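Phosphoribosylaminoimidazole carboxylase, ATPase subunit (Thermotoga maritima, PDB 3AX6) catalyses, as an N5-carboxyaminoimidazole ribonucleotide synthetase of the ATP-grasp type, the ATP-dependent carboxylation of 5-aminoimidazole ribonucleotide with bicarbonate in de novo purine synthesis. Local coordinates at the interface of chains A and B. Residues are numbered along the deposited sequence; one frame, centred on the assembly and turned at random. Chains: chain A/B, Phosphoribosylaminoimidazole carboxylase, ATPase subunit.

The four contacts are patches of one two-fold homodimer interface, so each has a twin with the chains exchanged. Contact 1 presents helix 319-323 of chain A, and contact 2 presents strand 328-332 of the same chain. Their C-alpha centres are about 13 Å apart. Contact 3 and contact 4 have centres only about 4 Å apart and share A:Ile297 and B:Leu296. C-alpha centre to C-alpha centre, contact 3 is about 22 Å from contact 1 and 21 Å from contact 2, and contact 4 about 18 and 17 Å. This spread should fix how the two subunits are turned against each other.

Contact 1: the interface of chains A and B. Residues chain A 319-320, 323; chain B 25, 187, 287-289.
The short helix 319-323 of chain A lies against a loop of chain B in which B:Asn287 has positive phi (59°) and B:Leu288 and B:Pro289 are extended. This is part of the homodimer interface of a PurK/PurT-family ATP-grasp enzyme, and the helix belongs to its C-terminal domain. B:Leu288 inserts its two methyls between side chains of the helix. Its CD2 touches CG of A:Glu320 at 3.5 Å. Its CD1 packs on CD1 of A:Leu323 at 4.0 Å and also borders CD2 of A:Leu319, whose side chain crosses it at about a right angle. B:Pro289 packs against the helix, its ring crossing the A:Glu320 side chain at about a right angle, with CG 3.5 Å from the backbone O of A:Glu320. The A:Glu320 side chain bends at chi2 (-138°), which carries its carboxylate past B:Leu288 toward B:Lys187. B:Lys187 comes from the opposite direction on a chain extended beyond CG. Its ammonium NZ and the carboxylate OE1 of A:Glu320 form a salt bridge at 3.6 Å. Water 1 joins the pair, 2.8 Å from OE1 of A:Glu320 and 2.7 Å from NZ of B:Lys187. The water also bonds the backbone O of B:Asn287. An alanine in place of A:Glu320 would probably leave the B:Lys187 ammonium without its carboxylate mate and uncover the CD2 methyl of B:Leu288. The side-chain OD1 of B:Asn287 accepts a bond from the backbone N of B:Lys187 at 3.1 Å, tying the two loops together.

Contact 2: the interface of chains A and B. Residues chain A 330-332; chain B 21-22.
The C-terminal end of helix 11-22 in the preATP-grasp domain of chain B meets strand 328-332 in the C-terminal domain of chain A. B:Lys22, the last residue of the helix, makes the main contacts with both its backbone and its side chain. Its backbone O accepts a hydrogen bond from the backbone N of A:Phe332 at 2.8 Å, with an angle of 162° at the hydrogen. CB of A:Phe332 also rests beside this oxygen, 3.4 Å from O of B:Lys22. The B:Lys22 side chain then folds back to the strand. Its bends at chi3 (82°) and chi4 (67°) bring the ammonium NZ within 3.1 Å of the backbone O of A:Leu330. That donor sits above the carbonyl plane. One lysine therefore bonds two backbone groups of the strand, one through its own carbonyl and one through its ammonium. Between these bonds its aliphatic part covers A:His331. CG of B:Lys22 lies over one face of the imidazole, 4.0 Å from the ring centroid and offset toward the rim, in a CH-pi contact. The two side chains cross at about a right angle. NZ of B:Lys22 stays 4.7 Å from ND1 of A:His331, without a bond between them. The nearby ammonium may still disfavour a positive charge on the imidazole. The patch docks the N-terminal domain of one subunit on the C-terminal domain of the other, and so helps hold the homodimer together.

Contact 3: the interface of chains A and B. Residues chain A 296-297, 352; chain B 294, 296.
A:Arg352 bends at chi2 (58°) and chi3 (62°), which swings its guanidinium across the dimer boundary toward B:Glu294. B:Glu294 meets it on an almost fully extended chain. NH2 of A:Arg352 gives a hydrogen bond to the carboxylate OE1 of B:Glu294 at 2.8 Å, and the pair is a salt bridge. OE1 lies in the guanidinium plane, but the donor comes from above the carboxylate plane, with the two planes 69° apart. The arginine is poorly ordered, so this fine geometry is less certain. On its own chain, NH1 of A:Arg352 bonds the backbone O of A:Leu296 at 2.9 Å. CD1 of A:Ile297 lies over the centre of one guanidinium face. These neighbours help to orient the group. A glutamine in place of B:Glu294 would probably leave the guanidinium of A:Arg352 without its opposite charge. Water 2 bridges the backbone O atoms of A:Leu296 and B:Leu296, each at 3.0 Å. CD2 of B:Leu296 lies 3.7 Å from NH2 of A:Arg352, while its CD1 packs on CG2 of A:Ile297 at 4.0 Å. The patch joins the two loops around residue 296 through charge, water and methyl packing, and so supports the homodimer.

Contact 4: the interface of chains A and B. Residues chain A 297, 327, 350; chain B 274, 296.
A:Val350 and B:Val274 reach toward each other tip to tip. CG2 of A:Val350 touches CG1 of B:Val274, methyl against methyl. This is an apolar patch of the homodimer interface, beside the packing of A:Ile297 on B:Leu296, where the end of the CG1 arm of A:Ile297, CD1, lies 4.1 Å from CD2 of B:Leu296. A:Val350 turns its CG2 branch to the partner, and this methyl stands between its own backbone N and carbonyl carbon. B:Val274 answers with CG1, set opposite its own backbone N (chi1 171°). A:Gly327 comes next. Its CA makes a looser approach to the same methyl. The lack of a side chain probably lets this stretch of backbone come near the valine. Its positive phi (94°) is a conformation that glycine adopts readily. Farther out, the backbone of chain A sets these groups in place. A:Val350 is the last residue of strand 343-350, and A:Gly327 directly precedes strand 328-332, so the end of one strand and the approach to another face B:Val274. On chain B, B:Val274 lies in the loop just after helix 268-272. Its CG1 methyl lies 3.8 Å from CG2 of A:Val350 and 4.5 Å from CA of A:Gly327.

Contact 1: the interface of chains A and B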
loop_
_atom_site.group_PDB
_atom_site.type_symbol
_atom_site.label_atom_id
_atom_site.label_comp_id
_atom_site.label_asym_id
_atom_site.label_seq_id
_atom_site.Cartn_x
_atom_site.Cartn_y
_atom_site.Cartn_z
ATOM N N LEU A 319 -17.730 -7.808 8.732
ATOM C CA LEU A 319 -16.466 -8.076 8.063
ATOM C C LEU A 319 -16.468 -9.359 7.244
ATOM O O LEU A 319 -16.147 -9.326 6.061
ATOM C CB LEU A 319 -15.306 -8.110 9.065
ATOM C CG LEU A 319 -13.921 -8.179 8.400
ATOM C CD1 LEU A 319 -13.753 -7.000 7.463
ATOM C CD2 LEU A 319 -12.818 -8.183 9.447
ATOM N N GLU A 320 -16.833 -10.480 7.862
ATOM C CA GLU A 320 -16.843 -11.762 7.155
ATOM C C GLU A 320 -17.782 -11.788 5.956
ATOM O O GLU A 320 -17.421 -12.261 4.873
ATOM C CB GLU A 320 -17.205 -12.908 8.111
ATOM C CG GLU A 320 -16.065 -13.337 9.022
ATOM C CD GLU A 320 -15.969 -14.840 9.151
ATOM O OE1 GLU A 320 -15.957 -15.508 8.106
ATOM O OE2 GLU A 320 -15.901 -15.360 10.280
ATOM N N LEU A 323 -16.187 -9.389 3.358
ATOM C CA LEU A 323 -15.009 -9.924 2.689
ATOM C C LEU A 323 -15.344 -11.115 1.801
ATOM O O LEU A 323 -14.512 -11.559 1.012
ATOM C CB LEU A 323 -13.940 -10.321 3.705
ATOM C CG LEU A 323 -13.166 -9.202 4.411
ATOM C CD1 LEU A 323 -12.123 -9.838 5.329
ATOM C CD2 LEU A 323 -12.481 -8.288 3.377
ATOM N N PHE B 25 -7.242 -4.722 13.006
ATOM C CA PHE B 25 -6.764 -5.588 14.078
ATOM C C PHE B 25 -5.700 -4.908 14.931
ATOM O O PHE B 25 -5.022 -3.991 14.472
ATOM C CB PHE B 25 -6.180 -6.887 13.502
ATOM C CG PHE B 25 -7.202 -7.790 12.872
ATOM C CD1 PHE B 25 -8.218 -8.352 13.637
ATOM C CD2 PHE B 25 -7.164 -8.053 11.500
ATOM C CE1 PHE B 25 -9.184 -9.160 13.047
ATOM C CE2 PHE B 25 -8.119 -8.855 10.899
ATOM C CZ PHE B 25 -9.134 -9.410 11.669
ATOM N N LYS B 187 -10.712 -23.088 7.445
ATOM C CA LYS B 187 -11.961 -23.586 6.899
ATOM C C LYS B 187 -11.680 -24.500 5.709
ATOM O O LYS B 187 -12.470 -25.390 5.405
ATOM C CB LYS B 187 -12.870 -22.429 6.468
ATOM C CG LYS B 187 -13.402 -21.626 7.638
ATOM C CD LYS B 187 -14.514 -20.675 7.243
ATOM C CE LYS B 187 -15.064 -19.993 8.489
ATOM N NZ LYS B 187 -16.225 -19.112 8.204
ATOM N N ASN B 287 -8.947 -16.694 9.568
ATOM C CA ASN B 287 -9.985 -17.571 9.044
ATOM C C ASN B 287 -11.083 -16.806 8.319
ATOM O O ASN B 287 -12.252 -17.211 8.304
ATOM C CB ASN B 287 -10.581 -18.420 10.170
ATOM C CG ASN B 287 -11.135 -19.732 9.666
ATOM O OD1 ASN B 287 -10.793 -20.178 8.572
ATOM N ND2 ASN B 287 -11.982 -20.367 10.464
ATOM N N LEU B 288 -10.687 -15.698 7.708
ATOM C CA LEU B 288 -11.604 -14.859 6.962
ATOM C C LEU B 288 -11.642 -15.327 5.519
ATOM O O LEU B 288 -10.766 -16.067 5.075
ATOM C CB LEU B 288 -11.147 -13.395 7.025
ATOM C CG LEU B 288 -11.224 -12.808 8.435
ATOM C CD1 LEU B 288 -10.455 -11.509 8.519
ATOM C CD2 LEU B 288 -12.695 -12.614 8.799
ATOM N N PRO B 289 -12.676 -14.922 4.775
ATOM C CA PRO B 289 -12.799 -15.311 3.368
ATOM C C PRO B 289 -11.588 -14.767 2.612
ATOM O O PRO B 289 -11.240 -13.599 2.756
ATOM C CB PRO B 289 -14.100 -14.639 2.939
ATOM C CG PRO B 289 -14.910 -14.642 4.223
ATOM C CD PRO B 289 -13.890 -14.230 5.246
HETATM O O HOH W 1 -14.761 -17.494 6.552
#

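Contact 2: the interface of chains A and B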
loop_
_atom_site.group_PDB
_atom_site.type_symbol
_atom_site.label_atom_id
_atom_site.label_comp_id
_atom_site.label_asym_id
_atom_site.label_seq_id
_atom_site.Cartn_x
_atom_site.Cartn_y
_atom_site.Cartn_z
ATOM N N LEU A 330 -10.827 -3.784 2.583
ATOM C CA LEU A 330 -11.106 -2.806 3.617
ATOM C C LEU A 330 -9.920 -1.955 4.048
ATOM O O LEU A 330 -8.801 -2.445 4.184
ATOM C CB LEU A 330 -11.684 -3.516 4.836
ATOM C CG LEU A 330 -11.734 -2.688 6.116
ATOM C CD1 LEU A 330 -12.647 -1.483 5.920
ATOM C CD2 LEU A 330 -12.225 -3.563 7.258
ATOM N N HIS A 331 -10.180 -0.672 4.271
ATOM C CA HIS A 331 -9.153 0.260 4.710
ATOM C C HIS A 331 -9.665 1.011 5.942
ATOM O O HIS A 331 -10.179 2.116 5.842
ATOM C CB HIS A 331 -8.825 1.254 3.599
ATOM C CG HIS A 331 -7.527 1.968 3.798
ATOM N ND1 HIS A 331 -7.069 2.341 5.045
ATOM C CD2 HIS A 331 -6.603 2.405 2.910
ATOM C CE1 HIS A 331 -5.920 2.979 4.915
ATOM N NE2 HIS A 331 -5.615 3.032 3.630
ATOM N N PHE A 332 -9.519 0.390 7.103
ATOM C CA PHE A 332 -9.962 0.963 8.370
ATOM C C PHE A 332 -8.838 1.821 8.952
ATOM O O PHE A 332 -7.736 1.324 9.179
ATOM C CB PHE A 332 -10.307 -0.181 9.324
ATOM C CG PHE A 332 -10.837 0.259 10.652
ATOM C CD1 PHE A 332 -12.151 0.674 10.787
ATOM C CD2 PHE A 332 -10.027 0.214 11.781
ATOM C CE1 PHE A 332 -12.661 1.033 12.031
ATOM C CE2 PHE A 332 -10.521 0.571 13.030
ATOM C CZ PHE A 332 -11.844 0.981 13.157
ATOM N N LYS B 21 -3.541 -3.947 10.719
ATOM C CA LYS B 21 -4.192 -2.807 11.345
ATOM C C LYS B 21 -5.143 -2.172 10.347
ATOM O O LYS B 21 -6.180 -1.637 10.723
ATOM C CB LYS B 21 -3.158 -1.782 11.820
ATOM C CG LYS B 21 -2.178 -2.324 12.851
ATOM C CD LYS B 21 -1.505 -1.202 13.626
ATOM C CE LYS B 21 -2.523 -0.434 14.462
ATOM N NZ LYS B 21 -1.905 0.590 15.354
ATOM N N LYS B 22 -4.784 -2.257 9.072
ATOM C CA LYS B 22 -5.597 -1.702 7.999
ATOM C C LYS B 22 -6.935 -2.442 7.962
ATOM O O LYS B 22 -7.947 -1.908 7.507
ATOM C CB LYS B 22 -4.859 -1.865 6.663
ATOM C CG LYS B 22 -5.205 -0.828 5.619
ATOM C CD LYS B 22 -4.311 -0.945 4.392
ATOM C CE LYS B 22 -4.800 -2.022 3.429
ATOM N NZ LYS B 22 -6.113 -1.688 2.793
#

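Contact 3: the interface of chains A and B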
loop_
_atom_site.group_PDB
_atom_site.type_symbol
_atom_site.label_atom_id
_atom_site.label_comp_id
_atom_site.label_asym_id
_atom_site.label_seq_id
_atom_site.Cartn_x
_atom_site.Cartn_y
_atom_site.Cartn_z
ATOM N N LEU A 296 -6.132 0.291 -13.823
ATOM C CA LEU A 296 -6.012 -1.141 -14.043
ATOM C C LEU A 296 -7.354 -1.865 -14.021
ATOM O O LEU A 296 -7.533 -2.881 -14.692
ATOM C CB LEU A 296 -5.089 -1.751 -12.984
ATOM C CG LEU A 296 -3.656 -1.220 -12.908
ATOM C CD1 LEU A 296 -2.939 -1.868 -11.730
ATOM C CD2 LEU A 296 -2.919 -1.519 -14.211
ATOM N N ILE A 297 -8.300 -1.343 -13.252
ATOM C CA ILE A 297 -9.607 -1.976 -13.141
ATOM C C ILE A 297 -10.576 -1.002 -12.502
ATOM O O ILE A 297 -10.192 -0.247 -11.619
ATOM C CB ILE A 297 -9.517 -3.245 -12.242
ATOM C CG1 ILE A 297 -10.871 -3.941 -12.150
ATOM C CG2 ILE A 297 -9.070 -2.852 -10.832
ATOM C CD1 ILE A 297 -10.781 -5.323 -11.522
ATOM N N ARG A 352 -14.076 -5.754 -13.008
ATOM C CA ARG A 352 -13.923 -5.443 -14.421
ATOM C C ARG A 352 -15.146 -4.685 -14.927
ATOM O O ARG A 352 -15.044 -3.862 -15.835
ATOM C CB ARG A 352 -13.736 -6.744 -15.212
ATOM C CG ARG A 352 -13.149 -6.561 -16.600
ATOM C CD ARG A 352 -11.795 -5.878 -16.518
ATOM N NE ARG A 352 -10.809 -6.659 -15.775
ATOM C CZ ARG A 352 -9.625 -6.185 -15.399
ATOM N NH1 ARG A 352 -9.291 -4.933 -15.692
ATOM N NH2 ARG A 352 -8.769 -6.961 -14.748
ATOM N N GLU B 294 -6.434 -12.293 -8.711
ATOM C CA GLU B 294 -6.348 -11.883 -10.105
ATOM C C GLU B 294 -5.166 -10.965 -10.381
ATOM O O GLU B 294 -4.960 -9.959 -9.694
ATOM C CB GLU B 294 -7.634 -11.181 -10.559
ATOM C CG GLU B 294 -7.573 -10.725 -12.016
ATOM C CD GLU B 294 -8.798 -9.929 -12.463
ATOM O OE1 GLU B 294 -8.807 -9.491 -13.636
ATOM O OE2 GLU B 294 -9.743 -9.742 -11.660
ATOM N N LEU B 296 -3.747 -8.205 -12.235
ATOM C CA LEU B 296 -4.235 -7.085 -13.027
ATOM C C LEU B 296 -3.278 -6.657 -14.135
ATOM O O LEU B 296 -3.706 -6.109 -15.141
ATOM C CB LEU B 296 -4.534 -5.886 -12.117
ATOM C CG LEU B 296 -5.556 -6.135 -11.000
ATOM C CD1 LEU B 296 -5.687 -4.894 -10.132
ATOM C CD2 LEU B 296 -6.902 -6.512 -11.601
HETATM O O HOH W 2 -6.477 -5.382 -15.924
#

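Contact 4: the interface of chains A and B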
loop_
_atom_site.group_PDB
_atom_site.type_symbol
_atom_site.label_atom_id
_atom_site.label_comp_id
_atom_site.label_asym_id
_atom_site.label_seq_id
_atom_site.Cartn_x
_atom_site.Cartn_y
_atom_site.Cartn_z
ATOM N N ILE A 297 -8.300 -1.343 -13.252
ATOM C CA ILE A 297 -9.607 -1.976 -13.141
ATOM C C ILE A 297 -10.576 -1.002 -12.502
ATOM O O ILE A 297 -10.192 -0.247 -11.619
ATOM C CB ILE A 297 -9.517 -3.245 -12.242
ATOM C CG1 ILE A 297 -10.871 -3.941 -12.150
ATOM C CG2 ILE A 297 -9.070 -2.852 -10.832
ATOM C CD1 ILE A 297 -10.781 -5.323 -11.522
ATOM N N GLY A 327 -13.364 -8.902 -4.656
ATOM C CA GLY A 327 -12.968 -7.569 -5.069
ATOM C C GLY A 327 -13.104 -6.539 -3.960
ATOM O O GLY A 327 -12.617 -5.420 -4.096
ATOM N N VAL A 350 -13.295 -3.583 -6.346
ATOM C CA VAL A 350 -12.773 -3.550 -7.706
ATOM C C VAL A 350 -13.403 -4.670 -8.516
ATOM O O VAL A 350 -13.565 -5.790 -8.028
ATOM C CB VAL A 350 -11.229 -3.681 -7.739
ATOM C CG1 VAL A 350 -10.601 -2.476 -7.066
ATOM C CG2 VAL A 350 -10.784 -4.964 -7.047
ATOM N N VAL B 274 -5.026 -8.226 -7.058
ATOM C CA VAL B 274 -6.095 -7.564 -6.326
ATOM C C VAL B 274 -5.757 -7.527 -4.849
ATOM O O VAL B 274 -5.875 -6.482 -4.206
ATOM C CB VAL B 274 -7.456 -8.267 -6.542
ATOM C CG1 VAL B 274 -8.504 -7.681 -5.594
ATOM C CG2 VAL B 274 -7.905 -8.088 -7.994
ATOM N N LEU B 296 -3.747 -8.205 -12.235
ATOM C CA LEU B 296 -4.235 -7.085 -13.027
ATOM C C LEU B 296 -3.278 -6.657 -14.135
ATOM O O LEU B 296 -3.706 -6.109 -15.141
ATOM C CB LEU B 296 -4.534 -5.886 -12.117
ATOM C CG LEU B 296 -5.556 -6.135 -11.000
ATOM C CD1 LEU B 296 -5.687 -4.894 -10.132
ATOM C CD2 LEU B 296 -6.902 -6.512 -11.601
#